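Local coordinates for protein MAU2 chromatid cohesion factor homolog (Saccharomyces cerevisiae, PDB 4XDN) that partners SCC2 in the complex that brings cohesin onto chromosomes, and so serves sister chromatid cohesion, at residues V126-H138 with L171-G183. Sequence-based numbering, arbitrary orientation.
Sequences VEEIMRCEFLLLH and LYQNWASVFQYVG
Met-130 lies across the indole of Trp-175, and its chain can be followed atom by atom. CB rests against the six-membered ring, 3.7 Å from Trp-175 CE2; CG stands over the five-membered ring, 3.5 Å from its centroid and 7° off the normal, a CH-pi contact. The chain is bent at chi2, which sets SD 4.7 Å from the same centroid, a more distant Met-aromatic contact. A further bend at chi3 (-97°) turns CE back to Trp-175 CB and on to Phe-179, 3.6 Å from its CE2. With an alanine at Trp-175, CB, CG and SD of Met-130 would lose the indole face, and the chain is likely to be less firmly placed. Phe-179 is a knob in the hole formed by Met-130, Glu-133, Phe-134 and Leu-137, its edge turned to the backbone, with CZ 3.4 Å from Met-130 O. Val-182 CG1 meets the Leu-137 carbonyl, while CG2 lies 3.9 Å from Phe-134 CE1. A water joins His-138 NE2 to Tyr-181 OH. The axes of 126-138 and 171-183 approach to 10.4 Å and run 10° from parallel; their parent helices, linked through helix 147-165, which also touches Met-130 and Trp-175, pack as in a TPR-like helical array.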
loop_
_atom_site.group_PDB
_atom_site.type_symbol
_atom_site.label_atom_id
_atom_site.label_comp_id
_atom_site.label_asym_id
_atom_site.label_seq_id
_atom_site.Cartn_x
_atom_site.Cartn_y
_atom_site.Cartn_z
ATOM N N VAL A 126 -33.704 7.176 -15.978
ATOM C CA VAL A 126 -32.855 7.607 -14.872
ATOM C C VAL A 126 -31.620 6.715 -14.754
ATOM O O VAL A 126 -30.502 7.216 -14.647
ATOM C CB VAL A 126 -33.624 7.603 -13.536
ATOM C CG1 VAL A 126 -32.707 7.974 -12.377
ATOM C CG2 VAL A 126 -34.794 8.568 -13.605
ATOM N N GLU A 127 -31.824 5.400 -14.787
ATOM C CA GLU A 127 -30.718 4.449 -14.678
ATOM C C GLU A 127 -29.631 4.747 -15.701
ATOM O O GLU A 127 -28.444 4.779 -15.370
ATOM C CB GLU A 127 -31.212 3.015 -14.869
ATOM C CG GLU A 127 -32.241 2.565 -13.853
ATOM C CD GLU A 127 -32.758 1.170 -14.140
ATOM O OE1 GLU A 127 -31.991 0.353 -14.699
ATOM O OE2 GLU A 127 -33.933 0.891 -13.815
ATOM N N GLU A 128 -30.048 4.975 -16.943
ATOM C CA GLU A 128 -29.114 5.246 -18.028
ATOM C C GLU A 128 -28.379 6.569 -17.816
ATOM O O GLU A 128 -27.169 6.653 -18.023
ATOM C CB GLU A 128 -29.843 5.262 -19.374
ATOM C CG GLU A 128 -30.328 3.892 -19.845
ATOM C CD GLU A 128 -31.592 3.416 -19.143
ATOM O OE1 GLU A 128 -32.145 4.169 -18.314
ATOM O OE2 GLU A 128 -32.039 2.285 -19.430
ATOM N N ILE A 129 -29.110 7.598 -17.402
ATOM C CA ILE A 129 -28.521 8.913 -17.182
ATOM C C ILE A 129 -27.476 8.855 -16.075
ATOM O O ILE A 129 -26.401 9.443 -16.194
ATOM C CB ILE A 129 -29.605 9.959 -16.834
ATOM C CG1 ILE A 129 -30.474 10.227 -18.064
ATOM C CG2 ILE A 129 -28.981 11.272 -16.352
ATOM C CD1 ILE A 129 -31.751 10.978 -17.771
ATOM N N MET A 130 -27.787 8.139 -14.999
ATOM C CA MET A 130 -26.871 8.040 -13.872
ATOM C C MET A 130 -25.617 7.267 -14.253
ATOM O O MET A 130 -24.538 7.535 -13.720
ATOM C CB MET A 130 -27.552 7.375 -12.675
ATOM C CG MET A 130 -28.713 8.171 -12.103
ATOM S SD MET A 130 -28.378 9.940 -12.007
ATOM C CE MET A 130 -27.867 10.084 -10.327
ATOM N N ARG A 131 -25.754 6.317 -15.174
ATOM C CA ARG A 131 -24.597 5.563 -15.630
ATOM C C ARG A 131 -23.724 6.446 -16.515
ATOM O O ARG A 131 -22.496 6.341 -16.486
ATOM C CB ARG A 131 -25.012 4.296 -16.379
ATOM C CG ARG A 131 -23.836 3.370 -16.647
ATOM C CD ARG A 131 -24.258 1.950 -16.981
ATOM N NE ARG A 131 -23.146 1.025 -16.769
ATOM C CZ ARG A 131 -22.100 0.915 -17.583
ATOM N NH1 ARG A 131 -22.021 1.666 -18.675
ATOM N NH2 ARG A 131 -21.129 0.054 -17.307
ATOM N N CYS A 132 -24.358 7.318 -17.296
ATOM C CA CYS A 132 -23.623 8.304 -18.081
ATOM C C CYS A 132 -22.768 9.165 -17.155
ATOM O O CYS A 132 -21.608 9.441 -17.449
ATOM C CB CYS A 132 -24.572 9.191 -18.896
ATOM S SG CYS A 132 -25.341 8.401 -20.337
ATOM N N GLU A 133 -23.346 9.574 -16.029
ATOM C CA GLU A 133 -22.642 10.417 -15.069
ATOM C C GLU A 133 -21.510 9.650 -14.390
ATOM O O GLU A 133 -20.452 10.209 -14.108
ATOM C CB GLU A 133 -23.612 10.956 -14.014
ATOM C CG GLU A 133 -24.656 11.933 -14.552
ATOM C CD GLU A 133 -24.051 13.221 -15.086
ATOM O OE1 GLU A 133 -22.936 13.588 -14.665
ATOM O OE2 GLU A 133 -24.696 13.869 -15.933
ATOM N N PHE A 134 -21.738 8.368 -14.131
ATOM C CA PHE A 134 -20.727 7.531 -13.506
ATOM C C PHE A 134 -19.529 7.367 -14.439
ATOM O O PHE A 134 -18.384 7.479 -14.016
ATOM C CB PHE A 134 -21.311 6.167 -13.138
ATOM C CG PHE A 134 -20.478 5.400 -12.153
ATOM C CD1 PHE A 134 -20.577 5.657 -10.795
ATOM C CD2 PHE A 134 -19.597 4.420 -12.583
ATOM C CE1 PHE A 134 -19.812 4.954 -9.884
ATOM C CE2 PHE A 134 -18.826 3.713 -11.675
ATOM C CZ PHE A 134 -18.935 3.981 -10.324
ATOM N N LEU A 135 -19.800 7.117 -15.714
ATOM C CA LEU A 135 -18.734 7.026 -16.700
ATOM C C LEU A 135 -17.992 8.353 -16.819
ATOM O O LEU A 135 -16.769 8.382 -16.915
ATOM C CB LEU A 135 -19.294 6.613 -18.064
ATOM C CG LEU A 135 -19.845 5.189 -18.162
ATOM C CD1 LEU A 135 -20.547 4.978 -19.497
ATOM C CD2 LEU A 135 -18.741 4.172 -17.973
ATOM N N LEU A 136 -18.742 9.449 -16.803
ATOM C CA LEU A 136 -18.177 10.781 -16.989
ATOM C C LEU A 136 -17.355 11.249 -15.788
ATOM O O LEU A 136 -16.348 11.942 -15.948
ATOM C CB LEU A 136 -19.299 11.790 -17.258
ATOM C CG LEU A 136 -19.395 12.522 -18.603
ATOM C CD1 LEU A 136 -18.982 11.671 -19.792
ATOM C CD2 LEU A 136 -20.826 13.008 -18.795
ATOM N N LEU A 137 -17.789 10.872 -14.588
ATOM C CA LEU A 137 -17.228 11.426 -13.362
ATOM C C LEU A 137 -16.314 10.450 -12.617
ATOM O O LEU A 137 -15.472 10.874 -11.826
ATOM C CB LEU A 137 -18.363 11.878 -12.439
ATOM C CG LEU A 137 -19.309 12.931 -13.029
ATOM C CD1 LEU A 137 -20.494 13.148 -12.111
ATOM C CD2 LEU A 137 -18.583 14.246 -13.281
ATOM N N HIS A 138 -16.477 9.152 -12.872
ATOM C CA HIS A 138 -15.701 8.130 -12.170
ATOM C C HIS A 138 -14.778 7.352 -13.106
ATOM O O HIS A 138 -13.556 7.398 -12.955
ATOM C CB HIS A 138 -16.637 7.162 -11.439
ATOM C CG HIS A 138 -15.931 6.040 -10.750
ATOM N ND1 HIS A 138 -15.699 4.819 -11.356
ATOM C CD2 HIS A 138 -15.409 5.940 -9.503
ATOM C CE1 HIS A 138 -15.067 4.026 -10.515
ATOM N NE2 HIS A 138 -14.877 4.682 -9.381
ATOM N N LEU A 171 -34.707 7.526 -4.586
ATOM C CA LEU A 171 -33.813 7.065 -5.640
ATOM C C LEU A 171 -32.658 8.044 -5.833
ATOM O O LEU A 171 -31.494 7.647 -5.856
ATOM C CB LEU A 171 -34.578 6.887 -6.952
ATOM C CG LEU A 171 -33.817 6.205 -8.092
ATOM C CD1 LEU A 171 -33.521 4.751 -7.756
ATOM C CD2 LEU A 171 -34.605 6.306 -9.389
ATOM N N TYR A 172 -32.992 9.324 -5.963
ATOM C CA TYR A 172 -31.995 10.365 -6.182
ATOM C C TYR A 172 -31.134 10.600 -4.946
ATOM O O TYR A 172 -29.978 11.011 -5.058
ATOM C CB TYR A 172 -32.675 11.671 -6.601
ATOM C CG TYR A 172 -33.063 11.700 -8.060
ATOM C CD1 TYR A 172 -32.130 12.017 -9.037
ATOM C CD2 TYR A 172 -34.358 11.405 -8.464
ATOM C CE1 TYR A 172 -32.475 12.041 -10.374
ATOM C CE2 TYR A 172 -34.711 11.429 -9.800
ATOM C CZ TYR A 172 -33.764 11.748 -10.750
ATOM O OH TYR A 172 -34.101 11.775 -12.083
ATOM N N GLN A 173 -31.704 10.343 -3.771
ATOM C CA GLN A 173 -30.966 10.456 -2.518
ATOM C C GLN A 173 -29.868 9.402 -2.445
ATOM O O GLN A 173 -28.741 9.695 -2.044
ATOM C CB GLN A 173 -31.911 10.317 -1.323
ATOM C CG GLN A 173 -32.804 11.527 -1.096
ATOM C CD GLN A 173 -32.025 12.755 -0.660
ATOM O OE1 GLN A 173 -31.011 12.650 0.033
ATOM N NE2 GLN A 173 -32.493 13.929 -1.070
ATOM N N ASN A 174 -30.202 8.175 -2.831
ATOM C CA ASN A 174 -29.225 7.093 -2.862
ATOM C C ASN A 174 -28.186 7.310 -3.950
ATOM O O ASN A 174 -26.996 7.097 -3.731
ATOM C CB ASN A 174 -29.917 5.746 -3.068
ATOM C CG ASN A 174 -30.559 5.225 -1.801
ATOM O OD1 ASN A 174 -29.961 4.444 -1.065
ATOM N ND2 ASN A 174 -31.786 5.657 -1.538
ATOM N N TRP A 175 -28.634 7.730 -5.125
ATOM C CA TRP A 175 -27.708 8.040 -6.201
ATOM C C TRP A 175 -26.754 9.161 -5.790
ATOM O O TRP A 175 -25.581 9.152 -6.153
ATOM C CB TRP A 175 -28.455 8.445 -7.469
ATOM C CG TRP A 175 -28.867 7.313 -8.357
ATOM C CD1 TRP A 175 -30.135 6.993 -8.746
ATOM C CD2 TRP A 175 -28.002 6.356 -8.979
ATOM N NE1 TRP A 175 -30.113 5.894 -9.571
ATOM C CE2 TRP A 175 -28.815 5.482 -9.727
ATOM C CE3 TRP A 175 -26.619 6.151 -8.972
ATOM C CZ2 TRP A 175 -28.292 4.420 -10.462
ATOM C CZ3 TRP A 175 -26.101 5.095 -9.700
ATOM C CH2 TRP A 175 -26.937 4.244 -10.436
ATOM N N ALA A 176 -27.266 10.131 -5.037
ATOM C CA ALA A 176 -26.443 11.238 -4.560
ATOM C C ALA A 176 -25.332 10.719 -3.655
ATOM O O ALA A 176 -24.231 11.262 -3.631
ATOM C CB ALA A 176 -27.295 12.260 -3.824
ATOM N N SER A 177 -25.632 9.656 -2.918
ATOM C CA SER A 177 -24.657 9.022 -2.042
ATOM C C SER A 177 -23.545 8.349 -2.848
ATOM O O SER A 177 -22.370 8.420 -2.484
ATOM C CB SER A 177 -25.353 8.000 -1.143
ATOM O OG SER A 177 -24.453 7.400 -0.231
ATOM N N VAL A 178 -23.925 7.699 -3.943
ATOM C CA VAL A 178 -22.958 7.069 -4.833
ATOM C C VAL A 178 -21.991 8.111 -5.386
ATOM O O VAL A 178 -20.788 7.876 -5.450
ATOM C CB VAL A 178 -23.666 6.330 -5.998
ATOM C CG1 VAL A 178 -22.675 5.859 -7.066
ATOM C CG2 VAL A 178 -24.457 5.145 -5.464
ATOM N N PHE A 179 -22.511 9.269 -5.773
ATOM C CA PHE A 179 -21.670 10.282 -6.396
ATOM C C PHE A 179 -20.909 11.113 -5.367
ATOM O O PHE A 179 -19.895 11.730 -5.694
ATOM C CB PHE A 179 -22.512 11.171 -7.308
ATOM C CG PHE A 179 -22.848 10.515 -8.613
ATOM C CD1 PHE A 179 -21.903 10.442 -9.623
ATOM C CD2 PHE A 179 -24.088 9.938 -8.820
ATOM C CE1 PHE A 179 -22.194 9.824 -10.822
ATOM C CE2 PHE A 179 -24.385 9.320 -10.020
ATOM C CZ PHE A 179 -23.436 9.262 -11.020
ATOM N N GLN A 180 -21.377 11.114 -4.125
ATOM C CA GLN A 180 -20.576 11.653 -3.037
ATOM C C GLN A 180 -19.319 10.803 -2.906
ATOM O O GLN A 180 -18.221 11.324 -2.725
ATOM C CB GLN A 180 -21.356 11.667 -1.724
ATOM C CG GLN A 180 -22.258 12.877 -1.549
ATOM C CD GLN A 180 -22.917 12.915 -0.184
ATOM O OE1 GLN A 180 -23.985 12.335 0.019
ATOM N NE2 GLN A 180 -22.281 13.597 0.762
ATOM N N TYR A 181 -19.496 9.491 -3.018
ATOM C CA TYR A 181 -18.388 8.547 -2.955
ATOM C C TYR A 181 -17.442 8.724 -4.139
ATOM O O TYR A 181 -16.229 8.594 -3.991
ATOM C CB TYR A 181 -18.922 7.113 -2.904
ATOM C CG TYR A 181 -17.954 6.070 -3.408
ATOM C CD1 TYR A 181 -16.941 5.583 -2.593
ATOM C CD2 TYR A 181 -18.062 5.559 -4.695
ATOM C CE1 TYR A 181 -16.056 4.625 -3.049
ATOM C CE2 TYR A 181 -17.186 4.605 -5.160
ATOM C CZ TYR A 181 -16.183 4.140 -4.333
ATOM O OH TYR A 181 -15.309 3.183 -4.798
ATOM N N VAL A 182 -17.998 9.022 -5.310
ATOM C CA VAL A 182 -17.184 9.308 -6.486
ATOM C C VAL A 182 -16.336 10.544 -6.225
ATOM O O VAL A 182 -15.146 10.564 -6.531
ATOM C CB VAL A 182 -18.053 9.525 -7.746
ATOM C CG1 VAL A 182 -17.217 10.071 -8.909
ATOM C CG2 VAL A 182 -18.733 8.228 -8.148
ATOM N N GLY A 183 -16.957 11.568 -5.651
ATOM C CA GLY A 183 -16.257 12.791 -5.301
ATOM C C GLY A 183 -15.080 12.537 -4.377
ATOM O O GLY A 183 -13.993 13.070 -4.589
HETATM O O HOH W 1 -13.515 3.802 -6.774
#